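Local coordinates for protein alginate lyase AlgAT5 (Defluviitalea, PDB 5ZQI) that probably cleaves the polysaccharide alginate by beta-elimination, as a lyase of polysaccharide lyase family 7 with a beta-sandwich fold, at residues D85-E88 and Y92-V95. Sequence-based numbering, arbitrary orientation.
Sequences DSYE and YFHV
Tyr87 turns the edge of its ring to Phe93, CD2 lying 3.7 Å from Phe93 CD2, where a loop of the PL7 beta-sandwich folds back on strand 93-95, one of the two edge strands of the seven-stranded sheet. At the start of this strand Tyr92 and Phe93 both face His89, as in a classic beta bulge. The two rings meet obliquely, and Phe93 CD2 sits near the plane of the tyrosine ring. With CG of Phe93 anti to the backbone N (chi1 178°), the phenyl group extends toward the loop, its CE2 3.8 Å from the backbone O of Tyr87. Phenylalanine suits this buried place because Pro58, Leu69, Val102 and Phe104 surround it with apolar groups. Tyrosine fits the less enclosed partner position: its side chain also touches Leu69 and Leu71, and the residue remains partly exposed. An alanine in place of Phe93 would probably leave the edge of Tyr87 without its aromatic partner and open a gap beside Leu69 and Phe104.

Further along, the backbones come close, with Glu88 CA 3.4 Å from Phe93 O. Glu88 holds CG between its backbone N and carbonyl carbon (chi1 66°) and runs extended beyond it, which brings carboxylate atom OE2 to 4.0 Å from His94 CB. The carboxylate and imidazole planes lie 47° apart, with no direct bond between them. Glutamate suits this exposed place, since its carboxylate, probably ionised, can accept from water: one water donates to Glu88 OE2 at 2.6 Å and accepts from Val95 N at 2.9 Å.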
loop_
_atom_site.group_PDB
_atom_site.type_symbol
_atom_site.label_atom_id
_atom_site.label_comp_id
_atom_site.label_asym_id
_atom_site.label_seq_id
_atom_site.Cartn_x
_atom_site.Cartn_y
_atom_site.Cartn_z
ATOM N N ASP A 85 4.031 -12.813 12.231
ATOM C CA ASP A 85 5.137 -13.626 11.740
ATOM C C ASP A 85 4.684 -14.999 11.247
ATOM O O ASP A 85 5.341 -15.590 10.387
ATOM C CB ASP A 85 6.179 -13.802 12.851
ATOM C CG ASP A 85 7.422 -14.555 12.384
ATOM O OD1 ASP A 85 8.087 -14.050 11.460
ATOM O OD2 ASP A 85 7.718 -15.654 12.911
ATOM N N SER A 86 3.607 -15.549 11.795
ATOM C CA SER A 86 3.149 -16.875 11.394
ATOM C C SER A 86 1.797 -16.846 10.685
ATOM O O SER A 86 1.178 -17.905 10.504
ATOM C CB SER A 86 3.088 -17.807 12.616
ATOM O OG SER A 86 2.151 -17.328 13.562
ATOM N N TYR A 87 1.338 -15.677 10.267
ATOM C CA TYR A 87 -0.013 -15.512 9.734
ATOM C C TYR A 87 -0.056 -15.623 8.208
ATOM O O TYR A 87 0.799 -15.076 7.492
ATOM C CB TYR A 87 -0.592 -14.155 10.153
ATOM C CG TYR A 87 -2.012 -13.952 9.663
ATOM C CD1 TYR A 87 -3.096 -14.505 10.342
ATOM C CD2 TYR A 87 -2.259 -13.251 8.484
ATOM C CE1 TYR A 87 -4.388 -14.317 9.860
ATOM C CE2 TYR A 87 -3.560 -13.070 7.998
ATOM C CZ TYR A 87 -4.598 -13.643 8.670
ATOM O OH TYR A 87 -5.885 -13.520 8.162
ATOM N N GLU A 88 -1.105 -16.276 7.701
ATOM C CA GLU A 88 -1.468 -16.164 6.292
ATOM C C GLU A 88 -2.989 -16.292 6.204
ATOM O O GLU A 88 -3.649 -16.770 7.133
ATOM C CB GLU A 88 -0.774 -17.225 5.418
ATOM C CG GLU A 88 -1.193 -18.638 5.697
ATOM C CD GLU A 88 -0.695 -19.623 4.662
ATOM O OE1 GLU A 88 -0.484 -20.821 5.010
ATOM O OE2 GLU A 88 -0.555 -19.218 3.474
ATOM N N TYR A 92 -6.631 -13.814 0.996
ATOM C CA TYR A 92 -6.337 -12.385 1.053
ATOM C C TYR A 92 -4.885 -12.015 1.275
ATOM O O TYR A 92 -4.512 -10.893 0.892
ATOM C CB TYR A 92 -7.201 -11.709 2.156
ATOM C CG TYR A 92 -8.684 -11.909 1.929
ATOM C CD1 TYR A 92 -9.295 -11.453 0.773
ATOM C CD2 TYR A 92 -9.456 -12.590 2.843
ATOM C CE1 TYR A 92 -10.638 -11.645 0.560
ATOM C CE2 TYR A 92 -10.787 -12.830 2.619
ATOM C CZ TYR A 92 -11.372 -12.364 1.492
ATOM O OH TYR A 92 -12.716 -12.585 1.317
ATOM N N PHE A 93 -4.058 -12.913 1.827
ATOM C CA PHE A 93 -2.694 -12.537 2.256
ATOM C C PHE A 93 -1.819 -13.788 2.315
ATOM O O PHE A 93 -1.805 -14.499 3.318
ATOM C CB PHE A 93 -2.743 -11.823 3.598
ATOM C CG PHE A 93 -1.393 -11.422 4.172
ATOM C CD1 PHE A 93 -0.704 -10.345 3.654
ATOM C CD2 PHE A 93 -0.840 -12.109 5.248
ATOM C CE1 PHE A 93 0.497 -9.960 4.210
ATOM C CE2 PHE A 93 0.356 -11.739 5.796
ATOM C CZ PHE A 93 1.034 -10.634 5.278
ATOM N N HIS A 94 -1.157 -14.061 1.228
ATOM C CA HIS A 94 -0.433 -15.313 1.077
ATOM C C HIS A 94 0.632 -15.261 0.028
ATOM O O HIS A 94 0.655 -14.429 -0.734
ATOM C CB HIS A 94 -1.470 -16.429 0.736
ATOM C CG HIS A 94 -2.107 -16.307 -0.576
ATOM N ND1 HIS A 94 -3.238 -15.593 -0.778
ATOM C CD2 HIS A 94 -1.732 -16.738 -1.781
ATOM C CE1 HIS A 94 -3.545 -15.618 -2.052
ATOM N NE2 HIS A 94 -2.648 -16.303 -2.682
ATOM N N VAL A 95 1.513 -16.262 0.065
ATOM C CA VAL A 95 2.570 -16.322 -0.941
ATOM C C VAL A 95 2.006 -16.854 -2.256
ATOM O O VAL A 95 1.187 -17.790 -2.277
ATOM C CB VAL A 95 3.746 -17.185 -0.450
ATOM C CG1 VAL A 95 4.864 -17.279 -1.501
ATOM C CG2 VAL A 95 4.290 -16.613 0.870
HETATM O O HOH W 1 1.536 -18.007 2.396
#